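Local atomic coordinates of putative LacI-family transcriptional regulator (Bacteroides fragilis, PDB entry 3GBV), a protein that probably regulates transcription as a member of the LacI family, using a periplasmic-binding-protein-like domain that, as in relatives, would sense a small effector molecule. Residues Trp24-Lys29 / Gln252-Gln257; Gly121-Arg126 / Ile283-Lys288; Met127-Ala132 / Gln163-His168; Ile159-Tyr164 / Ile205-Lys210; Glu216-Gln219 / Asp225-Leu228. All coordinates share one frame; numbering follows the deposited sequence.

Overall arrangement
From the N terminus, helix 23-37 opens interaction 1, whose loop closes only at 252-257, where the chain starts helix 254-270 and joins it to the lobe built on the parallel sheet. Interaction 2 opens within that loop, at 121-126, and closes beyond it at 283-288, so the two cross; Gln253 and Asp284 link them directly. Interactions 3, 4 and 5 lie within both spans, in the lobe of the mixed sheet. Interaction 3 joins helices 117-131 and 152-168; interaction 4 starts on the latter, sharing Gln163 and Tyr164, and reaches strand 203-206. Interaction 5 follows in series, folding helix 212-220 onto strand 227-231.

Interaction 1: residues Trp24-Lys29 / Gln252-Gln257; sequences WTDVQK and QQPELQ
Val27 meets Pro254 and Asp26 meets Glu255 where helices 23-37 and 254-270 come together, the backbones approaching most closely at the CA atoms of Val27 and Glu255, 4.6 Å apart. They are near enough for two CA-H...O contacts: the CA-H of Val27 points at Pro254 O, and the CA-H of Glu255 points at Asp26 O, each with a carbon-to-oxygen distance of 3.5 Å.

The apolar part is small. Val27 CG2 lies 3.6 Å from Pro254 CB, the two side chains meeting at a slant, while Asp26 sets its CB 3.5 Å from Pro254 CG. Proline suits this place because it follows the N-cap Gln253, in the first turn of a helix, where a missing N-H costs no helical hydrogen bond.

The charged part is less comfortable. Asp26 and Glu255 run side by side in the same direction, and Asp26 OD1 stands 3.6 Å from Glu255 OE2, the carboxylate planes turned 47° apart. A bend at chi2 (80°) folds Glu255 back toward the aspartate. The repulsion may raise the proton affinity of one acid, although the N-terminal end of helix 254-270 should ease it.

Helix 23-37 comes just after strand 9-16, and Trp24 rests on Leu15 and Pro16 of that strand. Tyr23 touches Pro254, and Gln253 NE2 bonds to Asp284 OD2, on strand 284-286 of the other lobe.

Interaction 2: residues Gly121-Arg126 / Ile283-Lys288; sequences GYFAAR and IDLLTK. With EDO (1,2-ethanediol), chain F.
Phe123 reaches from its helix to two aliphatic residues, Ile283 and Leu285. The CG2 methyl of Ile283 comes to 3.4 Å from Phe123 CD2, approaching the ring obliquely as the two side chains run past one another in opposite directions. Farther out on the ring, Leu285 meets its rim: Leu285 CB lies near the ring plane, 3.8 Å from Phe123 CZ, and Leu285 CD1 is 3.9 Å from Phe123 CE2. A chi1 of 168° swings the ring away from the backbone N of Phe123 and out toward the strand. A long, flat, apolar side chain is apt here, for it bridges to a segment whose nearest CA, that of Ile283 just before the strand, is 8.1 Å from the CA of Phe123.

Strand 284-286 is the outermost strand, within this chain, of the mixed sheet in the C-terminal lobe of this periplasmic-binding-protein-like fold. It runs antiparallel to strand 246-251, with Asp284 bonded to Ala251 and Leu286 to Leu249. Leu285 between them turns its backbone polar groups the other way, where an ethanediol, probably from the crystallisation liquor, takes them up: Leu285 N donates to its O2 at 2.8 Å with an angle of 168°, and its O1 donates to Leu285 O at 2.8 Å.

The second subunit lies just beyond. Its Leu285 packs on Leu285 here, its Thr287 packs on Phe123, its Leu285 O also bonds to the diol, and its Glu289 OE1 forms a salt bridge with Arg126 NH1.

Interaction 3: residues Met127-Ala132 / Gln163-His168; sequences MLMLLA and QYMQEH
Bends at both outer torsions curl Met129 and Met165, each modelled as selenomethionine, toward one another: chi2 is -57° in Met129 and -68° in Met165, and in both chi1 leaves CG beside the backbone N. The contact joins helices 117-131 and 152-168, neighbours in one helical layer of this alpha/beta lobe, and both residues also rest on Ile138 of strand 137-144 between them in the chain. The two flexible chains cross at about a right angle. Met129 CG lies 3.9 Å from Met165 SE, the two SE atoms of Met129 and Met165 are 4.0 Å apart, and their CE methyls meet at 3.9 Å. Methionine suits such a seam, since its unbranched, polarisable chain can mould itself to what it meets.

Tyr164 adds a lighter touch, its CE2 4.2 Å from Met129 CG. The phenol ring is backed by His168, one turn later on the same helix: His168 CD2 sits 3.1 Å above the centre of one face of Tyr164. On the outer side of that helix, Gln163 NE2 bonds to Glu167 OE2 at 3.3 Å, the oxygen being met from above the carboxylate plane.

Interaction 4: residues Ile159-Tyr164 / Ile205-Lys210; sequences IGFRQY and ITFNSK
Phe161 and Phe207 mark the nearest approach of the two backbones, their CA atoms 9.9 Å apart. Residues 159-164 belong to helix 152-168, whereas 205-210 leave strand 203-206 of the mixed sheet and pass into a loop, so this is a helix-on-sheet contact of the alpha/beta lobe. The loop contains an Asx turn: Asn208 OD1 accepts a hydrogen bond from Lys210 N at 2.9 Å, in the carbonyl plane on a lone pair. Asparagine fits because its short amide can mimic a backbone carbonyl and hold the chain in its bend.

Across this gap the side chains do all the touching. With CG anti to the N atom of its own residue (chi1 178°), Phe161 extends straight from the helix toward the sheet. Phe207 crosses it at about a right angle in an offset edge-to-face pair, the ring centres of Phe161 and Phe207 5.6 Å apart and their planes at 69°. The tip of Phe207, its CZ, lies 3.7 Å from Phe161 CG. Ile205 meets the outer part of the Phe161 ring with two branches: its CD1 is 3.9 Å from Phe161 CE1, and its CG2 is 3.9 Å from Phe161 CZ. Ala125 and Leu128 of helix 117-131 also touch Phe161.

No hydrogen bond spans the contact. Its hold comes from burial and dispersion, with a modest electrostatic attraction of the hydrogen-bearing rim of Phe207 for the pi face of Phe161, which probably contributes to the tilted arrangement.

Interaction 5: residues Glu216-Gln219 / Asp225-Leu228; sequences EYLQ and DFSL
The beta-alpha-beta unit of strand 203-206, helix 212-220 and strand 227-231 is closed here, where Leu218 of the helix packs on Phe226, just before the second strand, and Leu228 within it. Leu218 carries its whole side of the contact. Its CD1 methyl meets Leu228 CD2 tip to tip at 3.4 Å, tighter than carbon atoms usually pack. Chi2 of Leu228 is -34°, away from a staggered value, so the leucine may be somewhat strained, or its methyls imprecisely placed.

The same CD1 of Leu218 lies 3.8 Å from Phe226 CD2, approaching the ring obliquely, while Leu218 CD2 reaches only the CB of Phe226, at 4.2 Å. Leu218 and Phe226 cross at about a right angle. Leu228 also touches Phe226 from within the same segment, its CD1 lying at the edge of the ring, in plane. A leucine on the helix suits the place: one methyl touches both partners, and the other lies near the base of the aromatic side chain.

Phe226 and Leu228 both face the helix, and Ser227 between them points away from it, toward Leu131 of helix 117-131 beyond the sheet. Backbone bonds place the strand between its neighbours, Ser227 pairing with Lys202 and Gly204, and Leu228 with Thr245 and Ser247. Phe195 of helix 187-197 touches Leu218 and meets Phe226 edge-to-face.

Interaction 1: residues Trp24-Lys29 / Gln252-Gln257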
# COMPACT_ATOMS: atom_id res chain seq x y z
N TRP A 24 3.14 17.56 6.83
CA TRP A 24 2.12 17.75 7.85
C TRP A 24 0.73 18.18 7.41
O TRP A 24 -0.24 18.00 8.15
CB TRP A 24 2.67 18.72 8.91
CG TRP A 24 4.02 18.28 9.38
CD1 TRP A 24 5.23 18.81 9.02
CD2 TRP A 24 4.31 17.16 10.21
NE1 TRP A 24 6.26 18.08 9.58
CE2 TRP A 24 5.71 17.05 10.31
CE3 TRP A 24 3.51 16.21 10.88
CZ2 TRP A 24 6.34 16.04 11.05
CZ3 TRP A 24 4.13 15.21 11.61
CH2 TRP A 24 5.54 15.14 11.69
N THR A 25 0.62 18.72 6.20
CA THR A 25 -0.69 19.13 5.71
C THR A 25 -1.67 17.95 5.70
O THR A 25 -2.85 18.10 5.98
CB THR A 25 -0.56 19.73 4.30
OG1 THR A 25 0.24 20.92 4.38
CG2 THR A 25 -1.92 20.09 3.74
N ASP A 26 -1.17 16.76 5.38
CA ASP A 26 -2.02 15.58 5.34
C ASP A 26 -2.41 15.11 6.75
O ASP A 26 -3.56 14.72 6.99
CB ASP A 26 -1.32 14.46 4.58
CG ASP A 26 -1.33 14.69 3.08
OD1 ASP A 26 -2.41 15.00 2.54
OD2 ASP A 26 -0.25 14.56 2.44
N VAL A 27 -1.46 15.15 7.68
CA VAL A 27 -1.74 14.76 9.05
C VAL A 27 -2.82 15.70 9.60
O VAL A 27 -3.71 15.27 10.33
CB VAL A 27 -0.49 14.89 9.94
CG1 VAL A 27 -0.84 14.57 11.40
CG2 VAL A 27 0.61 13.96 9.42
N GLN A 28 -2.74 16.97 9.22
CA GLN A 28 -3.72 17.94 9.68
C GLN A 28 -5.10 17.68 9.09
O GLN A 28 -6.11 17.84 9.79
CB GLN A 28 -3.25 19.36 9.36
CG GLN A 28 -2.25 19.89 10.39
CD GLN A 28 -1.71 21.27 10.05
OE1 GLN A 28 -2.34 22.03 9.31
NE2 GLN A 28 -0.56 21.61 10.60
N LYS A 29 -5.16 17.27 7.83
CA LYS A 29 -6.44 16.94 7.21
C LYS A 29 -7.02 15.80 8.04
O LYS A 29 -8.19 15.81 8.39
CB LYS A 29 -6.28 16.48 5.76
CG LYS A 29 -5.85 17.58 4.78
CD LYS A 29 -6.03 17.14 3.33
CE LYS A 29 -5.45 18.17 2.35
NZ LYS A 29 -6.00 19.55 2.58
N GLN A 252 3.38 6.37 4.40
CA GLN A 252 3.05 5.90 5.75
C GLN A 252 1.64 6.31 6.20
O GLN A 252 1.31 6.23 7.39
CB GLN A 252 4.08 6.44 6.74
CG GLN A 252 4.13 7.94 6.74
CD GLN A 252 5.19 8.48 7.66
OE1 GLN A 252 5.98 9.32 7.26
NE2 GLN A 252 5.21 8.01 8.90
N GLN A 253 0.82 6.75 5.26
CA GLN A 253 -0.54 7.18 5.55
C GLN A 253 -0.64 8.24 6.65
O GLN A 253 -1.11 7.97 7.76
CB GLN A 253 -1.40 5.97 5.91
CG GLN A 253 -1.69 5.06 4.73
CD GLN A 253 -2.37 3.78 5.14
OE1 GLN A 253 -3.33 3.78 5.91
NE2 GLN A 253 -1.89 2.67 4.60
N PRO A 254 -0.16 9.47 6.36
CA PRO A 254 -0.21 10.56 7.33
C PRO A 254 -1.64 10.94 7.71
O PRO A 254 -1.91 11.26 8.88
CB PRO A 254 0.53 11.70 6.62
CG PRO A 254 0.32 11.38 5.15
CD PRO A 254 0.51 9.89 5.11
N GLU A 255 -2.55 10.88 6.74
CA GLU A 255 -3.95 11.21 7.02
C GLU A 255 -4.48 10.36 8.18
O GLU A 255 -5.04 10.88 9.14
CB GLU A 255 -4.84 10.97 5.78
CG GLU A 255 -4.39 11.65 4.48
CD GLU A 255 -3.26 10.90 3.75
OE1 GLU A 255 -2.87 9.80 4.20
OE2 GLU A 255 -2.77 11.42 2.72
N LEU A 256 -4.29 9.04 8.07
CA LEU A 256 -4.74 8.10 9.09
C LEU A 256 -4.03 8.29 10.43
O LEU A 256 -4.62 8.06 11.49
CB LEU A 256 -4.54 6.66 8.61
CG LEU A 256 -5.11 5.53 9.47
CD1 LEU A 256 -6.61 5.72 9.67
CD2 LEU A 256 -4.83 4.19 8.78
N GLN A 257 -2.76 8.70 10.40
CA GLN A 257 -2.05 8.91 11.65
C GLN A 257 -2.68 10.05 12.44
O GLN A 257 -2.79 9.99 13.66
CB GLN A 257 -0.57 9.22 11.40
CG GLN A 257 0.24 8.00 10.98
CD GLN A 257 1.71 8.31 10.79
OE1 GLN A 257 2.31 9.00 11.61
NE2 GLN A 257 2.30 7.77 9.74

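Interaction 2: residues Gly121-Arg126 / Ile283-Lys288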
# COMPACT_ATOMS: atom_id res chain seq x y z
N GLY A 121 13.56 1.32 7.20
CA GLY A 121 14.85 1.54 6.58
C GLY A 121 15.41 0.27 5.98
O GLY A 121 16.04 0.29 4.92
N TYR A 122 15.19 -0.85 6.67
CA TYR A 122 15.66 -2.16 6.22
C TYR A 122 14.99 -2.45 4.87
O TYR A 122 15.63 -2.90 3.91
CB TYR A 122 15.25 -3.21 7.26
CG TYR A 122 15.89 -4.57 7.08
CD1 TYR A 122 17.21 -4.80 7.48
CD2 TYR A 122 15.17 -5.63 6.53
CE1 TYR A 122 17.79 -6.05 7.33
CE2 TYR A 122 15.75 -6.89 6.38
CZ TYR A 122 17.06 -7.09 6.78
OH TYR A 122 17.63 -8.34 6.61
N PHE A 123 13.69 -2.18 4.81
CA PHE A 123 12.90 -2.37 3.60
C PHE A 123 13.38 -1.45 2.48
O PHE A 123 13.46 -1.86 1.31
CB PHE A 123 11.42 -2.06 3.88
CG PHE A 123 10.55 -1.96 2.65
CD1 PHE A 123 10.00 -3.09 2.07
CD2 PHE A 123 10.29 -0.72 2.08
CE1 PHE A 123 9.18 -2.99 0.93
CE2 PHE A 123 9.48 -0.61 0.94
CZ PHE A 123 8.92 -1.74 0.37
N ALA A 124 13.70 -0.21 2.84
CA ALA A 124 14.17 0.79 1.88
C ALA A 124 15.47 0.32 1.25
O ALA A 124 15.70 0.52 0.07
CB ALA A 124 14.37 2.13 2.57
N ALA A 125 16.31 -0.33 2.05
CA ALA A 125 17.59 -0.85 1.58
C ALA A 125 17.36 -1.94 0.54
O ALA A 125 18.01 -1.95 -0.51
CB ALA A 125 18.39 -1.41 2.75
N ARG A 126 16.43 -2.86 0.84
CA ARG A 126 16.09 -3.94 -0.08
C ARG A 126 15.69 -3.37 -1.43
O ARG A 126 16.19 -3.78 -2.47
CB ARG A 126 14.93 -4.77 0.49
CG ARG A 126 14.18 -5.66 -0.52
CD ARG A 126 15.06 -6.73 -1.11
NE ARG A 126 14.38 -7.52 -2.14
CZ ARG A 126 13.40 -8.40 -1.91
NH1 ARG A 126 12.96 -8.61 -0.68
NH2 ARG A 126 12.87 -9.08 -2.92
N ILE A 283 4.31 0.24 5.60
CA ILE A 283 5.46 0.68 4.81
C ILE A 283 5.05 0.44 3.35
O ILE A 283 5.42 -0.56 2.74
CB ILE A 283 6.70 -0.16 5.21
CG1 ILE A 283 7.02 0.10 6.70
CG2 ILE A 283 7.89 0.17 4.33
CD1 ILE A 283 7.92 -0.95 7.32
N ASP A 284 4.26 1.37 2.81
CA ASP A 284 3.76 1.25 1.44
C ASP A 284 4.74 1.66 0.35
O ASP A 284 5.35 2.73 0.41
CB ASP A 284 2.46 2.06 1.27
CG ASP A 284 1.34 1.56 2.17
OD1 ASP A 284 1.25 0.33 2.39
OD2 ASP A 284 0.52 2.39 2.63
N LEU A 285 4.88 0.80 -0.65
CA LEU A 285 5.75 1.10 -1.77
C LEU A 285 4.96 1.60 -2.98
O LEU A 285 4.02 0.94 -3.45
CB LEU A 285 6.54 -0.14 -2.19
CG LEU A 285 7.50 0.26 -3.30
CD1 LEU A 285 8.80 0.77 -2.68
CD2 LEU A 285 7.73 -0.92 -4.21
N LEU A 286 5.34 2.76 -3.48
CA LEU A 286 4.65 3.31 -4.63
C LEU A 286 5.59 3.55 -5.80
O LEU A 286 6.76 3.90 -5.63
CB LEU A 286 3.92 4.60 -4.23
CG LEU A 286 2.80 4.18 -3.27
CD1 LEU A 286 2.61 5.21 -2.18
CD2 LEU A 286 1.52 3.96 -4.05
N THR A 287 5.06 3.31 -7.00
CA THR A 287 5.83 3.51 -8.22
C THR A 287 4.94 4.31 -9.16
O THR A 287 3.77 4.55 -8.87
CB THR A 287 6.18 2.17 -8.91
OG1 THR A 287 5.01 1.61 -9.50
CG2 THR A 287 6.75 1.20 -7.92
N LYS A 288 5.50 4.73 -10.28
CA LYS A 288 4.76 5.49 -11.26
C LYS A 288 3.53 4.70 -11.72
O LYS A 288 2.47 5.26 -11.95
CB LYS A 288 5.66 5.79 -12.46
CG LYS A 288 5.05 6.62 -13.57
CD LYS A 288 6.07 6.79 -14.71
CE LYS A 288 5.43 7.35 -15.99
NZ LYS A 288 4.83 8.70 -15.78
C1 EDO F . 1.45 -0.44 -1.39
O1 EDO F . 1.80 -0.70 -2.77
C2 EDO F . 1.94 -1.56 -0.45
O2 EDO F . 3.35 -1.50 -0.27

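Interaction 3: residues Met127-Ala132 / Gln163-His168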
# COMPACT_ATOMS: atom_id res chain seq x y z
N MSE A 127 14.77 -2.40 -1.40
CA MSE A 127 14.28 -1.80 -2.65
C MSE A 127 15.36 -1.05 -3.42
O MSE A 127 15.37 -1.07 -4.65
CB MSE A 127 13.10 -0.85 -2.37
CG MSE A 127 11.89 -1.50 -1.71
SE MSE A 127 11.28 -3.02 -2.76
CE MSE A 127 10.71 -2.18 -4.47
N LEU A 128 16.25 -0.36 -2.71
CA LEU A 128 17.31 0.38 -3.36
C LEU A 128 18.28 -0.57 -4.06
O LEU A 128 18.76 -0.29 -5.17
CB LEU A 128 18.09 1.23 -2.36
CG LEU A 128 19.21 2.06 -3.01
CD1 LEU A 128 18.58 3.23 -3.74
CD2 LEU A 128 20.18 2.55 -1.95
N MSE A 129 18.57 -1.69 -3.42
CA MSE A 129 19.50 -2.67 -3.97
C MSE A 129 18.95 -3.44 -5.17
O MSE A 129 19.70 -4.06 -5.91
CB MSE A 129 19.94 -3.64 -2.88
CG MSE A 129 20.80 -2.96 -1.84
SE MSE A 129 22.36 -2.14 -2.77
CE MSE A 129 21.98 -0.26 -2.82
N LEU A 130 17.63 -3.41 -5.33
CA LEU A 130 16.96 -4.07 -6.45
C LEU A 130 17.26 -3.18 -7.66
O LEU A 130 17.35 -3.63 -8.80
CB LEU A 130 15.44 -4.11 -6.23
CG LEU A 130 14.59 -4.54 -7.45
CD1 LEU A 130 14.73 -6.04 -7.65
CD2 LEU A 130 13.12 -4.17 -7.24
N LEU A 131 17.42 -1.89 -7.35
CA LEU A 131 17.70 -0.83 -8.31
C LEU A 131 19.20 -0.72 -8.62
O LEU A 131 19.60 -0.55 -9.77
CB LEU A 131 17.22 0.49 -7.71
CG LEU A 131 16.34 1.48 -8.46
CD1 LEU A 131 15.05 0.83 -8.89
CD2 LEU A 131 16.05 2.64 -7.53
N ALA A 132 20.02 -0.81 -7.57
CA ALA A 132 21.47 -0.68 -7.70
C ALA A 132 22.23 -1.99 -7.63
O ALA A 132 23.38 -2.02 -7.17
CB ALA A 132 21.98 0.26 -6.63
N GLN A 163 21.99 -1.76 8.37
CA GLN A 163 22.03 -3.15 8.80
C GLN A 163 21.84 -4.05 7.58
O GLN A 163 22.59 -5.01 7.39
CB GLN A 163 20.94 -3.45 9.82
CG GLN A 163 21.14 -4.79 10.52
CD GLN A 163 20.03 -5.13 11.49
OE1 GLN A 163 19.61 -4.29 12.30
NE2 GLN A 163 19.55 -6.37 11.43
N TYR A 164 20.84 -3.73 6.77
CA TYR A 164 20.57 -4.52 5.57
C TYR A 164 21.79 -4.49 4.65
O TYR A 164 22.20 -5.52 4.11
CB TYR A 164 19.37 -3.95 4.80
CG TYR A 164 19.00 -4.77 3.58
CD1 TYR A 164 17.98 -5.73 3.63
CD2 TYR A 164 19.71 -4.62 2.38
CE1 TYR A 164 17.67 -6.51 2.52
CE2 TYR A 164 19.41 -5.40 1.27
CZ TYR A 164 18.39 -6.34 1.35
OH TYR A 164 18.09 -7.12 0.27
N MSE A 165 22.36 -3.31 4.47
CA MSE A 165 23.53 -3.16 3.62
C MSE A 165 24.70 -3.99 4.15
O MSE A 165 25.48 -4.55 3.38
CB MSE A 165 23.95 -1.69 3.54
CG MSE A 165 22.89 -0.76 2.97
SE MSE A 165 22.64 -1.20 1.06
CE MSE A 165 24.32 -0.48 0.26
N GLN A 166 24.83 -4.07 5.47
CA GLN A 166 25.91 -4.85 6.05
C GLN A 166 25.66 -6.34 5.80
O GLN A 166 26.56 -7.09 5.43
CB GLN A 166 26.00 -4.59 7.56
CG GLN A 166 26.83 -3.38 7.95
CD GLN A 166 26.59 -2.95 9.39
OE1 GLN A 166 26.30 -3.77 10.26
NE2 GLN A 166 26.71 -1.65 9.65
N GLU A 167 24.42 -6.77 5.98
CA GLU A 167 24.06 -8.17 5.79
C GLU A 167 24.04 -8.64 4.34
O GLU A 167 24.27 -9.82 4.07
CB GLU A 167 22.70 -8.44 6.42
CG GLU A 167 22.56 -7.99 7.88
CD GLU A 167 21.15 -8.20 8.42
OE1 GLU A 167 20.19 -7.91 7.67
OE2 GLU A 167 20.99 -8.63 9.58
N HIS A 168 23.79 -7.72 3.40
CA HIS A 168 23.68 -8.08 1.99
C HIS A 168 24.71 -7.54 1.00
O HIS A 168 25.05 -8.21 0.03
CB HIS A 168 22.29 -7.69 1.50
CG HIS A 168 21.19 -8.36 2.26
ND1 HIS A 168 20.71 -9.61 1.94
CD2 HIS A 168 20.50 -7.96 3.36
CE1 HIS A 168 19.78 -9.96 2.81
NE2 HIS A 168 19.63 -8.98 3.68

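Interaction 4: residues Ile159-Tyr164 / Ile205-Lys210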
# COMPACT_ATOMS: atom_id res chain seq x y z
N ILE A 159 19.61 3.49 10.46
CA ILE A 159 20.24 2.36 11.13
C ILE A 159 19.76 1.02 10.54
O ILE A 159 20.55 0.09 10.38
CB ILE A 159 19.94 2.39 12.66
CG1 ILE A 159 20.69 3.55 13.31
CG2 ILE A 159 20.37 1.08 13.31
CD1 ILE A 159 20.36 3.75 14.78
N GLY A 160 18.47 0.94 10.22
CA GLY A 160 17.95 -0.29 9.65
C GLY A 160 18.47 -0.46 8.24
O GLY A 160 18.69 -1.58 7.75
N PHE A 161 18.67 0.67 7.58
CA PHE A 161 19.18 0.69 6.22
C PHE A 161 20.61 0.12 6.20
O PHE A 161 20.93 -0.77 5.41
CB PHE A 161 19.19 2.13 5.71
CG PHE A 161 19.74 2.28 4.32
CD1 PHE A 161 18.92 2.07 3.22
CD2 PHE A 161 21.07 2.61 4.11
CE1 PHE A 161 19.40 2.20 1.92
CE2 PHE A 161 21.57 2.75 2.81
CZ PHE A 161 20.73 2.54 1.72
N ARG A 162 21.46 0.63 7.08
CA ARG A 162 22.83 0.18 7.15
C ARG A 162 22.93 -1.28 7.56
O ARG A 162 23.85 -1.99 7.14
CB ARG A 162 23.63 1.06 8.12
CG ARG A 162 23.78 2.53 7.68
CD ARG A 162 24.42 3.37 8.78
NE ARG A 162 24.44 4.80 8.47
CZ ARG A 162 25.23 5.38 7.56
NH1 ARG A 162 26.11 4.67 6.86
NH2 ARG A 162 25.13 6.68 7.34
N GLN A 163 21.99 -1.76 8.37
CA GLN A 163 22.03 -3.15 8.80
C GLN A 163 21.84 -4.05 7.58
O GLN A 163 22.59 -5.01 7.39
CB GLN A 163 20.94 -3.45 9.82
CG GLN A 163 21.14 -4.79 10.52
CD GLN A 163 20.03 -5.13 11.49
OE1 GLN A 163 19.61 -4.29 12.30
NE2 GLN A 163 19.55 -6.37 11.43
N TYR A 164 20.84 -3.73 6.77
CA TYR A 164 20.57 -4.52 5.57
C TYR A 164 21.79 -4.49 4.65
O TYR A 164 22.20 -5.52 4.11
CB TYR A 164 19.37 -3.95 4.80
CG TYR A 164 19.00 -4.77 3.58
CD1 TYR A 164 17.98 -5.73 3.63
CD2 TYR A 164 19.71 -4.62 2.38
CE1 TYR A 164 17.67 -6.51 2.52
CE2 TYR A 164 19.41 -5.40 1.27
CZ TYR A 164 18.39 -6.34 1.35
OH TYR A 164 18.09 -7.12 0.27
N ILE A 205 19.24 7.71 -1.89
CA ILE A 205 18.06 7.62 -1.04
C ILE A 205 18.08 8.70 0.04
O ILE A 205 19.16 9.13 0.46
CB ILE A 205 17.98 6.22 -0.36
CG1 ILE A 205 16.75 6.12 0.54
CG2 ILE A 205 19.24 5.98 0.49
CD1 ILE A 205 16.52 4.72 1.08
N THR A 206 16.90 9.14 0.46
CA THR A 206 16.76 10.11 1.53
C THR A 206 15.70 9.59 2.50
O THR A 206 14.77 8.88 2.09
CB THR A 206 16.33 11.50 1.01
OG1 THR A 206 16.41 12.45 2.09
CG2 THR A 206 14.90 11.48 0.50
N PHE A 207 15.81 9.93 3.78
CA PHE A 207 14.84 9.46 4.76
C PHE A 207 13.92 10.56 5.26
O PHE A 207 13.05 10.31 6.09
CB PHE A 207 15.56 8.80 5.94
CG PHE A 207 16.35 7.60 5.53
CD1 PHE A 207 15.71 6.45 5.09
CD2 PHE A 207 17.74 7.65 5.52
CE1 PHE A 207 16.45 5.36 4.64
CE2 PHE A 207 18.49 6.57 5.07
CZ PHE A 207 17.84 5.42 4.62
N ASN A 208 14.12 11.77 4.77
CA ASN A 208 13.23 12.85 5.16
C ASN A 208 12.19 12.84 4.06
O ASN A 208 12.27 12.00 3.17
CB ASN A 208 13.97 14.20 5.27
CG ASN A 208 14.73 14.57 4.00
OD1 ASN A 208 14.14 14.75 2.93
ND2 ASN A 208 16.05 14.69 4.12
N SER A 209 11.22 13.74 4.09
CA SER A 209 10.18 13.71 3.06
C SER A 209 10.32 14.73 1.94
O SER A 209 9.38 14.95 1.18
CB SER A 209 8.81 13.88 3.72
OG SER A 209 8.76 15.05 4.51
N LYS A 210 11.50 15.34 1.82
CA LYS A 210 11.77 16.36 0.81
C LYS A 210 12.67 15.83 -0.30
O LYS A 210 13.59 16.52 -0.73
CB LYS A 210 12.46 17.56 1.46
CG LYS A 210 11.90 17.96 2.83
CD LYS A 210 10.61 18.74 2.72
CE LYS A 210 10.87 20.23 2.54
NZ LYS A 210 11.53 20.84 3.73

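Interaction 5: residues Glu216-Gln219 / Asp225-Leu228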
# COMPACT_ATOMS: atom_id res chain seq x y z
N GLU A 216 14.06 17.42 -8.25
CA GLU A 216 13.92 18.60 -9.08
C GLU A 216 15.29 19.10 -9.52
O GLU A 216 15.42 19.72 -10.57
CB GLU A 216 13.16 19.70 -8.33
CG GLU A 216 11.73 19.30 -7.98
CD GLU A 216 11.01 20.34 -7.16
OE1 GLU A 216 9.81 20.13 -6.86
OE2 GLU A 216 11.63 21.37 -6.81
N TYR A 217 16.31 18.81 -8.72
CA TYR A 217 17.66 19.21 -9.09
C TYR A 217 18.05 18.44 -10.35
O TYR A 217 18.57 19.03 -11.30
CB TYR A 217 18.66 18.88 -7.98
CG TYR A 217 20.10 18.96 -8.43
CD1 TYR A 217 20.75 20.19 -8.55
CD2 TYR A 217 20.81 17.81 -8.77
CE1 TYR A 217 22.07 20.28 -9.00
CE2 TYR A 217 22.12 17.88 -9.21
CZ TYR A 217 22.75 19.11 -9.33
OH TYR A 217 24.04 19.19 -9.78
N LEU A 218 17.79 17.14 -10.34
CA LEU A 218 18.11 16.26 -11.47
C LEU A 218 17.29 16.62 -12.71
O LEU A 218 17.75 16.47 -13.84
CB LEU A 218 17.84 14.80 -11.10
CG LEU A 218 18.71 14.13 -10.02
CD1 LEU A 218 18.16 12.74 -9.71
CD2 LEU A 218 20.15 14.04 -10.50
N GLN A 219 16.07 17.11 -12.48
CA GLN A 219 15.18 17.48 -13.57
C GLN A 219 15.68 18.74 -14.26
O GLN A 219 15.74 18.79 -15.48
CB GLN A 219 13.77 17.74 -13.02
CG GLN A 219 12.70 17.93 -14.08
CD GLN A 219 12.31 16.63 -14.77
OE1 GLN A 219 11.44 16.62 -15.64
NE2 GLN A 219 12.96 15.53 -14.39
N ASP A 225 20.79 9.87 -15.40
CA ASP A 225 21.60 8.71 -15.06
C ASP A 225 21.72 8.54 -13.54
O ASP A 225 22.76 8.14 -13.02
CB ASP A 225 22.99 8.85 -15.68
CG ASP A 225 23.77 7.56 -15.65
OD1 ASP A 225 23.31 6.58 -16.28
OD2 ASP A 225 24.83 7.51 -14.99
N PHE A 226 20.63 8.85 -12.85
CA PHE A 226 20.58 8.75 -11.39
C PHE A 226 19.12 8.65 -10.96
O PHE A 226 18.27 9.40 -11.45
CB PHE A 226 21.20 9.99 -10.76
CG PHE A 226 21.54 9.84 -9.31
CD1 PHE A 226 22.80 9.39 -8.92
CD2 PHE A 226 20.61 10.14 -8.32
CE1 PHE A 226 23.12 9.24 -7.57
CE2 PHE A 226 20.93 10.00 -6.95
CZ PHE A 226 22.18 9.55 -6.59
N SER A 227 18.83 7.72 -10.04
CA SER A 227 17.47 7.53 -9.54
C SER A 227 17.41 7.55 -8.00
O SER A 227 18.28 7.00 -7.32
CB SER A 227 16.90 6.21 -10.05
OG SER A 227 17.65 5.11 -9.58
N LEU A 228 16.38 8.20 -7.47
CA LEU A 228 16.19 8.30 -6.03
C LEU A 228 15.09 7.40 -5.49
O LEU A 228 14.21 6.93 -6.23
CB LEU A 228 15.78 9.72 -5.60
CG LEU A 228 16.59 11.02 -5.65
CD1 LEU A 228 18.06 10.74 -5.41
CD2 LEU A 228 16.37 11.69 -6.98